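Local coordinates for uncharacterized protein (Methylibium petroleiphilum, PDB 3PL0) that probably acts as an iron- and 2-oxoglutarate-dependent dioxygenase built on a cupin-type double-stranded beta-helix, at residues E52-D56 and R66-H70; F73-L77 and L124-E129; R69-F73 and T84-H90. All coordinates share one frame; numbering follows the deposited sequence.

Contact 1: residues E52-D56 and R66-H70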
loop_
_atom_site.group_PDB
_atom_site.type_symbol
_atom_site.label_atom_id
_atom_site.label_comp_id
_atom_site.label_asym_id
_atom_site.label_seq_id
_atom_site.Cartn_x
_atom_site.Cartn_y
_atom_site.Cartn_z
ATOM N N GLU A 52 -9.789 8.301 -11.824
ATOM C CA GLU A 52 -10.935 7.482 -12.232
ATOM C C GLU A 52 -11.233 6.369 -11.254
ATOM O O GLU A 52 -11.717 5.305 -11.662
ATOM C CB GLU A 52 -10.640 6.839 -13.570
ATOM C CG GLU A 52 -10.402 7.820 -14.711
ATOM C CD GLU A 52 -10.145 7.088 -16.034
ATOM O OE1 GLU A 52 -9.551 5.975 -16.026
ATOM O OE2 GLU A 52 -10.551 7.620 -17.088
ATOM N N LEU A 53 -10.920 6.567 -9.973
ATOM C CA LEU A 53 -11.220 5.544 -8.999
ATOM C C LEU A 53 -12.708 5.633 -8.639
ATOM O O LEU A 53 -13.314 6.708 -8.755
ATOM C CB LEU A 53 -10.304 5.658 -7.770
ATOM C CG LEU A 53 -8.812 5.536 -8.037
ATOM C CD1 LEU A 53 -8.013 5.858 -6.742
ATOM C CD2 LEU A 53 -8.417 4.182 -8.619
ATOM N N ALA A 54 -13.293 4.506 -8.225
ATOM C CA ALA A 54 -14.724 4.444 -7.911
ATOM C C ALA A 54 -15.007 4.859 -6.469
ATOM O O ALA A 54 -14.221 4.589 -5.565
ATOM C CB ALA A 54 -15.259 3.074 -8.160
ATOM N N PRO A 55 -16.153 5.524 -6.236
ATOM C CA PRO A 55 -16.446 5.926 -4.867
ATOM C C PRO A 55 -16.648 4.678 -4.047
ATOM O O PRO A 55 -17.218 3.721 -4.563
ATOM C CB PRO A 55 -17.746 6.720 -4.982
ATOM C CG PRO A 55 -18.323 6.352 -6.328
ATOM C CD PRO A 55 -17.198 5.915 -7.204
ATOM N N ASP A 56 -16.124 4.674 -2.818
ATOM C CA ASP A 56 -16.336 3.600 -1.870
ATOM C C ASP A 56 -17.477 4.058 -0.973
ATOM O O ASP A 56 -17.278 4.838 -0.054
ATOM C CB ASP A 56 -15.057 3.334 -1.049
ATOM C CG ASP A 56 -15.257 2.328 0.108
ATOM O OD1 ASP A 56 -16.381 1.835 0.301
ATOM O OD2 ASP A 56 -14.261 2.049 0.855
ATOM N N ARG A 66 -13.707 8.569 0.201
ATOM C CA ARG A 66 -12.754 7.563 -0.285
ATOM C C ARG A 66 -13.143 7.026 -1.663
ATOM O O ARG A 66 -14.269 6.667 -1.906
ATOM C CB ARG A 66 -12.676 6.424 0.719
ATOM C CG ARG A 66 -11.619 5.368 0.335
ATOM C CD ARG A 66 -11.185 4.567 1.519
ATOM N NE ARG A 66 -12.251 3.681 1.987
ATOM C CZ ARG A 66 -12.448 3.375 3.270
ATOM N NH1 ARG A 66 -11.661 3.901 4.202
ATOM N NH2 ARG A 66 -13.427 2.545 3.637
ATOM N N TYR A 67 -12.173 7.026 -2.565
ATOM C CA TYR A 67 -12.267 6.370 -3.846
ATOM C C TYR A 67 -11.212 5.290 -3.972
ATOM O O TYR A 67 -10.062 5.450 -3.496
ATOM C CB TYR A 67 -12.047 7.390 -4.953
ATOM C CG TYR A 67 -12.980 8.586 -4.866
ATOM C CD1 TYR A 67 -12.701 9.661 -4.010
ATOM C CD2 TYR A 67 -14.144 8.627 -5.604
ATOM C CE1 TYR A 67 -13.550 10.739 -3.905
ATOM C CE2 TYR A 67 -14.990 9.720 -5.515
ATOM C CZ TYR A 67 -14.692 10.766 -4.679
ATOM O OH TYR A 67 -15.568 11.821 -4.587
ATOM N N ARG A 68 -11.559 4.223 -4.676
ATOM C CA ARG A 68 -10.663 3.091 -4.818
ATOM C C ARG A 68 -11.088 2.168 -5.938
ATOM O O ARG A 68 -12.154 2.315 -6.555
ATOM C CB ARG A 68 -10.641 2.278 -3.519
ATOM C CG ARG A 68 -11.959 1.549 -3.239
ATOM C CD ARG A 68 -12.140 1.184 -1.819
ATOM N NE ARG A 68 -11.208 0.135 -1.400
ATOM C CZ ARG A 68 -11.029 -0.249 -0.139
ATOM N NH1 ARG A 68 -11.731 0.297 0.845
ATOM N NH2 ARG A 68 -10.135 -1.197 0.131
ATOM N N ARG A 69 -10.190 1.239 -6.205
ATOM C CA ARG A 69 -10.439 0.079 -7.035
ATOM C C ARG A 69 -9.582 -1.030 -6.458
ATOM O O ARG A 69 -8.786 -0.774 -5.529
ATOM C CB ARG A 69 -10.055 0.339 -8.475
ATOM C CG ARG A 69 -11.034 1.218 -9.248
ATOM C CD ARG A 69 -10.565 1.398 -10.650
ATOM N NE ARG A 69 -11.467 2.295 -11.332
ATOM C CZ ARG A 69 -12.683 1.978 -11.760
ATOM N NH1 ARG A 69 -13.168 0.743 -11.684
ATOM N NH2 ARG A 69 -13.413 2.928 -12.305
ATOM N N HIS A 70 -9.805 -2.258 -6.944
ATOM C CA HIS A 70 -9.244 -3.474 -6.344
ATOM C C HIS A 70 -8.923 -4.491 -7.430
ATOM O O HIS A 70 -9.650 -4.614 -8.432
ATOM C CB HIS A 70 -10.246 -4.016 -5.328
ATOM C CG HIS A 70 -9.826 -5.274 -4.635
ATOM N ND1 HIS A 70 -10.654 -6.375 -4.529
ATOM C CD2 HIS A 70 -8.689 -5.591 -3.961
ATOM C CE1 HIS A 70 -10.032 -7.321 -3.844
ATOM N NE2 HIS A 70 -8.847 -6.861 -3.467
#

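Contact 2: residues F73-L77 and L124-E129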
loop_
_atom_site.group_PDB
_atom_site.type_symbol
_atom_site.label_atom_id
_atom_site.label_comp_id
_atom_site.label_asym_id
_atom_site.label_seq_id
_atom_site.Cartn_x
_atom_site.Cartn_y
_atom_site.Cartn_z
ATOM N N PHE A 73 -3.685 -10.736 -8.007
ATOM C CA PHE A 73 -2.708 -11.353 -8.833
ATOM C C PHE A 73 -2.078 -12.500 -8.082
ATOM O O PHE A 73 -2.193 -12.588 -6.853
ATOM C CB PHE A 73 -1.627 -10.334 -9.205
ATOM C CG PHE A 73 -2.170 -9.063 -9.772
ATOM C CD1 PHE A 73 -2.656 -8.063 -8.922
ATOM C CD2 PHE A 73 -2.208 -8.845 -11.138
ATOM C CE1 PHE A 73 -3.180 -6.892 -9.437
ATOM C CE2 PHE A 73 -2.738 -7.663 -11.658
ATOM C CZ PHE A 73 -3.227 -6.679 -10.791
HETATM N N MSE A 74 -1.424 -13.363 -8.857
HETATM C CA MSE A 74 -0.538 -14.391 -8.306
HETATM C C MSE A 74 0.810 -14.296 -9.000
HETATM O O MSE A 74 0.904 -14.224 -10.253
HETATM C CB MSE A 74 -1.124 -15.809 -8.429
HETATM C CG MSE A 74 -0.383 -16.899 -7.613
HETATM SE SE MSE A 74 -1.378 -18.613 -7.547
HETATM C CE MSE A 74 -1.163 -19.096 -9.443
ATOM N N GLN A 75 1.841 -14.274 -8.172
ATOM C CA GLN A 75 3.191 -14.224 -8.628
ATOM C C GLN A 75 3.812 -15.554 -8.307
ATOM O O GLN A 75 3.728 -16.015 -7.183
ATOM C CB GLN A 75 3.966 -13.147 -7.915
ATOM C CG GLN A 75 5.427 -13.074 -8.361
ATOM C CD GLN A 75 6.216 -11.975 -7.672
ATOM O OE1 GLN A 75 5.792 -11.452 -6.666
ATOM N NE2 GLN A 75 7.402 -11.653 -8.209
ATOM N N THR A 76 4.421 -16.161 -9.317
ATOM C CA THR A 76 5.274 -17.324 -9.129
ATOM C C THR A 76 6.731 -16.877 -9.205
ATOM O O THR A 76 7.123 -16.129 -10.086
ATOM C CB THR A 76 4.952 -18.406 -10.188
ATOM O OG1 THR A 76 3.530 -18.611 -10.229
ATOM C CG2 THR A 76 5.672 -19.744 -9.886
ATOM N N LEU A 77 7.538 -17.322 -8.260
ATOM C CA LEU A 77 8.925 -16.885 -8.187
ATOM C C LEU A 77 9.934 -17.617 -9.078
ATOM O O LEU A 77 10.836 -16.969 -9.616
ATOM C CB LEU A 77 9.385 -16.940 -6.730
ATOM C CG LEU A 77 8.675 -15.854 -5.915
ATOM C CD1 LEU A 77 8.818 -16.162 -4.467
ATOM C CD2 LEU A 77 9.254 -14.461 -6.254
ATOM N N LEU A 124 5.092 -4.867 -9.109
ATOM C CA LEU A 124 4.647 -6.009 -8.323
ATOM C C LEU A 124 5.678 -7.137 -8.243
ATOM O O LEU A 124 5.816 -7.773 -7.209
ATOM C CB LEU A 124 3.312 -6.569 -8.797
ATOM C CG LEU A 124 2.062 -5.843 -8.327
ATOM C CD1 LEU A 124 2.055 -4.312 -8.728
ATOM C CD2 LEU A 124 0.817 -6.609 -8.880
ATOM N N VAL A 125 6.379 -7.395 -9.337
ATOM C CA VAL A 125 7.337 -8.486 -9.392
ATOM C C VAL A 125 8.559 -8.214 -8.512
ATOM O O VAL A 125 8.969 -9.084 -7.738
ATOM C CB VAL A 125 7.754 -8.795 -10.851
ATOM C CG1 VAL A 125 9.027 -9.707 -10.930
ATOM C CG2 VAL A 125 6.585 -9.473 -11.595
ATOM N N ALA A 126 9.139 -7.029 -8.640
ATOM C CA ALA A 126 10.381 -6.673 -7.934
ATOM C C ALA A 126 10.163 -6.729 -6.436
ATOM O O ALA A 126 11.019 -7.249 -5.689
ATOM C CB ALA A 126 10.893 -5.258 -8.350
ATOM N N LEU A 127 9.008 -6.237 -6.010
ATOM C CA LEU A 127 8.669 -6.237 -4.586
ATOM C C LEU A 127 8.423 -7.671 -4.077
ATOM O O LEU A 127 8.840 -8.032 -2.976
ATOM C CB LEU A 127 7.457 -5.344 -4.292
ATOM C CG LEU A 127 7.625 -3.839 -4.550
ATOM C CD1 LEU A 127 6.261 -3.216 -4.416
ATOM C CD2 LEU A 127 8.647 -3.238 -3.556
ATOM N N GLY A 128 7.768 -8.489 -4.883
ATOM C CA GLY A 128 7.604 -9.925 -4.550
ATOM C C GLY A 128 8.923 -10.665 -4.413
ATOM O O GLY A 128 9.084 -11.511 -3.512
ATOM N N GLU A 129 9.860 -10.375 -5.321
ATOM C CA GLU A 129 11.173 -11.011 -5.319
ATOM C C GLU A 129 11.943 -10.604 -4.079
ATOM O O GLU A 129 12.581 -11.430 -3.421
ATOM C CB GLU A 129 11.959 -10.638 -6.584
ATOM C CG GLU A 129 11.577 -11.458 -7.808
ATOM C CD GLU A 129 12.095 -10.857 -9.125
ATOM O OE1 GLU A 129 12.606 -9.716 -9.100
ATOM O OE2 GLU A 129 11.982 -11.507 -10.206
#

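Contact 3: residues R69-F73 and T84-H90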
loop_
_atom_site.group_PDB
_atom_site.type_symbol
_atom_site.label_atom_id
_atom_site.label_comp_id
_atom_site.label_asym_id
_atom_site.label_seq_id
_atom_site.Cartn_x
_atom_site.Cartn_y
_atom_site.Cartn_z
ATOM N N ARG A 69 -10.190 1.239 -6.205
ATOM C CA ARG A 69 -10.439 0.079 -7.035
ATOM C C ARG A 69 -9.582 -1.030 -6.458
ATOM O O ARG A 69 -8.786 -0.774 -5.529
ATOM C CB ARG A 69 -10.055 0.339 -8.475
ATOM C CG ARG A 69 -11.034 1.218 -9.248
ATOM C CD ARG A 69 -10.565 1.398 -10.650
ATOM N NE ARG A 69 -11.467 2.295 -11.332
ATOM C CZ ARG A 69 -12.683 1.978 -11.760
ATOM N NH1 ARG A 69 -13.168 0.743 -11.684
ATOM N NH2 ARG A 69 -13.413 2.928 -12.305
ATOM N N HIS A 70 -9.805 -2.258 -6.944
ATOM C CA HIS A 70 -9.244 -3.474 -6.344
ATOM C C HIS A 70 -8.923 -4.491 -7.430
ATOM O O HIS A 70 -9.650 -4.614 -8.432
ATOM C CB HIS A 70 -10.246 -4.016 -5.328
ATOM C CG HIS A 70 -9.826 -5.274 -4.635
ATOM N ND1 HIS A 70 -10.654 -6.375 -4.529
ATOM C CD2 HIS A 70 -8.689 -5.591 -3.961
ATOM C CE1 HIS A 70 -10.032 -7.321 -3.844
ATOM N NE2 HIS A 70 -8.847 -6.861 -3.467
ATOM N N GLY A 71 -7.809 -5.190 -7.278
ATOM C CA GLY A 71 -7.422 -6.195 -8.244
ATOM C C GLY A 71 -6.439 -7.140 -7.615
ATOM O O GLY A 71 -5.687 -6.741 -6.716
ATOM N N CYS A 72 -6.429 -8.387 -8.097
ATOM C CA CYS A 72 -5.603 -9.413 -7.466
ATOM C C CYS A 72 -4.787 -10.181 -8.500
ATOM O O CYS A 72 -5.160 -10.287 -9.699
ATOM C CB CYS A 72 -6.465 -10.382 -6.664
ATOM S SG CYS A 72 -7.462 -9.583 -5.350
ATOM N N PHE A 73 -3.685 -10.736 -8.007
ATOM C CA PHE A 73 -2.708 -11.353 -8.833
ATOM C C PHE A 73 -2.078 -12.500 -8.082
ATOM O O PHE A 73 -2.193 -12.588 -6.853
ATOM C CB PHE A 73 -1.627 -10.334 -9.205
ATOM C CG PHE A 73 -2.170 -9.063 -9.772
ATOM C CD1 PHE A 73 -2.656 -8.063 -8.922
ATOM C CD2 PHE A 73 -2.208 -8.845 -11.138
ATOM C CE1 PHE A 73 -3.180 -6.892 -9.437
ATOM C CE2 PHE A 73 -2.738 -7.663 -11.658
ATOM C CZ PHE A 73 -3.227 -6.679 -10.791
ATOM N N THR A 84 -2.899 -12.327 -13.666
ATOM C CA THR A 84 -4.130 -11.859 -13.047
ATOM C C THR A 84 -4.855 -13.078 -12.469
ATOM O O THR A 84 -4.570 -14.231 -12.840
ATOM C CB THR A 84 -5.035 -11.186 -14.088
ATOM O OG1 THR A 84 -5.239 -12.092 -15.185
ATOM C CG2 THR A 84 -4.388 -9.895 -14.627
ATOM N N VAL A 85 -5.793 -12.821 -11.572
ATOM C CA VAL A 85 -6.735 -13.827 -11.152
ATOM C C VAL A 85 -8.097 -13.163 -11.184
ATOM O O VAL A 85 -8.197 -11.920 -11.195
ATOM C CB VAL A 85 -6.442 -14.381 -9.741
ATOM C CG1 VAL A 85 -4.951 -14.710 -9.593
ATOM C CG2 VAL A 85 -6.910 -13.421 -8.622
ATOM N N GLN A 86 -9.146 -13.985 -11.204
ATOM C CA GLN A 86 -10.497 -13.479 -11.359
ATOM C C GLN A 86 -10.846 -12.509 -10.245
ATOM O O GLN A 86 -10.445 -12.717 -9.094
ATOM C CB GLN A 86 -11.504 -14.619 -11.365
ATOM C CG GLN A 86 -12.917 -14.150 -11.676
ATOM C CD GLN A 86 -13.788 -15.277 -12.198
ATOM O OE1 GLN A 86 -14.139 -15.306 -13.378
ATOM N NE2 GLN A 86 -14.121 -16.223 -11.326
ATOM N N HIS A 87 -11.590 -11.456 -10.594
ATOM C CA HIS A 87 -12.021 -10.437 -9.614
ATOM C C HIS A 87 -12.664 -11.091 -8.397
ATOM O O HIS A 87 -13.374 -12.076 -8.519
ATOM C CB HIS A 87 -12.966 -9.433 -10.243
ATOM C CG HIS A 87 -13.133 -8.181 -9.424
ATOM N ND1 HIS A 87 -12.073 -7.352 -9.100
ATOM C CD2 HIS A 87 -14.231 -7.638 -8.840
ATOM C CE1 HIS A 87 -12.520 -6.350 -8.361
ATOM N NE2 HIS A 87 -13.828 -6.491 -8.203
ATOM N N ARG A 88 -12.351 -10.597 -7.215
ATOM C CA ARG A 88 -12.793 -11.252 -6.000
ATOM C C ARG A 88 -12.977 -10.244 -4.892
ATOM O O ARG A 88 -12.504 -9.118 -4.984
ATOM C CB ARG A 88 -11.808 -12.357 -5.573
ATOM C CG ARG A 88 -10.388 -11.871 -5.279
ATOM C CD ARG A 88 -9.494 -12.959 -4.745
ATOM N NE ARG A 88 -9.831 -13.373 -3.372
ATOM C CZ ARG A 88 -9.606 -12.658 -2.259
ATOM N NH1 ARG A 88 -9.027 -11.447 -2.313
ATOM N NH2 ARG A 88 -9.953 -13.164 -1.053
ATOM N N ALA A 89 -13.659 -10.668 -3.837
ATOM C CA ALA A 89 -13.942 -9.808 -2.716
ATOM C C ALA A 89 -12.754 -9.677 -1.776
ATOM O O ALA A 89 -11.873 -10.543 -1.720
ATOM C CB ALA A 89 -15.145 -10.339 -1.959
ATOM N N HIS A 90 -12.762 -8.594 -1.009
ATOM C CA HIS A 90 -11.737 -8.339 -0.054
ATOM C C HIS A 90 -12.333 -8.669 1.320
ATOM O O HIS A 90 -13.402 -8.173 1.631
ATOM C CB HIS A 90 -11.267 -6.879 -0.145
ATOM C CG HIS A 90 -10.280 -6.526 0.918
ATOM N ND1 HIS A 90 -9.006 -7.054 0.956
ATOM C CD2 HIS A 90 -10.406 -5.773 2.031
ATOM C CE1 HIS A 90 -8.384 -6.622 2.037
ATOM N NE2 HIS A 90 -9.208 -5.832 2.703
HETATM O O HOH W 1 -13.314 -6.607 -4.922
HETATM O O HOH W 2 -8.564 -9.474 -9.700
#

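Contact 1: residues E52-D56 and R66-H70
The carboxylate oxygen OD2 of D56 is gripped by three N-H groups from two arginines of R66-H70, a salt-bridge network of D56, R66 and R68. R66 approaches side-on and gives both NE and NH2 to it, with R66 NE 2.8 Å from D56 OD2. R68 adds a third bond, R68 NH1 lying 3.1 Å from D56 OD2 and above the carboxylate plane. A chi1 of 173° swings the D56 carboxylate alongside both arginines; two positive neighbours probably hold it ionised. Its other oxygen, OD1, accepts the backbone N-H of H58. At the far end R69 repeats the side-on grip on a backbone oxygen: R69 NE and NH2 are each 3.0 Å from E52 O, which lies in the guanidinium plane. Between these ends the backbones pair: R68 N to A54 O is 2.8 Å, A54 N returns to R68 O, and D56 N reaches R66 O. L53 CB packs against Y67 CB at 3.7 Å, and the Y67 hydroxyl bonds E154. Strands 54-55 and 65-77 thus form a beta hairpin, which strand 141-152 flanks through Y67 and R150, while the loop residues F107 and E108 touch D56 and A54.

Contact 2: residues F73-L77 and L124-E129
Q75 holds CG anti to its backbone N and CD anti to CA (chi1 and chi2 both 179°); the two anti torsions extend the chain and carry its amide to the turn of helix 118-134 formed by V125, G128 and E129. Q75 NE2 donates to V125 O at 3.0 Å, meeting the carbonyl in its plane on a lone pair, with an N-H...O angle of 153°. That oxygen already accepts the helical N-H of E129, serving two donors. On the other side of the amide, Q75 OE1 sits 3.2 Å from G128 CA; the absence of a side chain at G128 lets the oxygen come this close, and OE1 is buried without a polar partner. Residues 73-77 are the last part of strand 65-77, in the antiparallel sheet of the double-stranded beta-helix, and the helix packs on them with the short axes 9.4 Å apart at 55°. L124 O bonds the Y245 hydroxyl and G128 O the W142 indole, tying the same helix to strands 237-246 and 141-152. At the F73 end of the segment, L124 CD2 lies over one face of the F73 ring in a CH-pi contact, 4.0 Å from the ring centroid and displaced toward the rim, while W120 meets that phenyl obliquely. At the other end, L77 CD2 rests 4.0 Å from G128 O and touches E129 CG.

Contact 3: residues R69-F73 and T84-H90
T84 and F73 form an antiparallel non-hydrogen-bonded pair whose side chains diverge, T84 CG2 still 4.1 Å from F73 CE2. V85 follows with the backbone bond, V85 N to C72 O at 3.2 Å, the donor standing above the carbonyl plane. The two V85 methyls divide between neighbouring residues: V85 CG2 packs on C72 CB at 3.6 Å, while V85 CG1 touches the F73 backbone. A water takes the C72 N-H and donates to V85 O, linking the two backbones next to the direct bond. H87 brings its CE1 edge to H70 O, with the carbonyl oxygen in the ring plane, and its NE2 bonds F107 O. R88 folds back along C72, R88 CG 3.7 Å from C72 SG, which lies at the edge of the guanidinium. R88 O lies at the edge of the H70 ring, and a second water, 2.7 Å from H70 ND1, donates to R88 O. A chi1 of 179° turns the H70 ring away from its own N, out to this loop. H90 sets its ring edge toward the H70 face in an offset edge-to-face pair, centroids 5.8 Å apart and planes at 74°. E145 OE1 accepts from both H70 NE2 and H90 ND1, and H147 stacks on H70. H70, H87 and H90 form an aromatic cluster that lays the loop after strand 80-84 against the double-stranded beta-helix sheet.

All three contacts follow one another along strand 65-77: contact 1 near its start, contact 3 in the middle and contact 2 at its end. The centres of contacts 1 and 3 lie about 14 Å apart, those of 3 and 2 about 15 Å, and those of 1 and 2 about 24 Å. R69 and H70 are common to contacts 1 and 3, and F73 to contacts 2 and 3, where M74 N also packs 3.8 Å from V85 CG1. H147 receives a weak hydrogen bond from R68, stacks on H70 and meets H90 edge-to-face. Their shared sheet belongs to the cupin-type fold, whose interior probably holds the dioxygenase site. A glycerol, probably from crystallisation, bonds L53 N at contact 1.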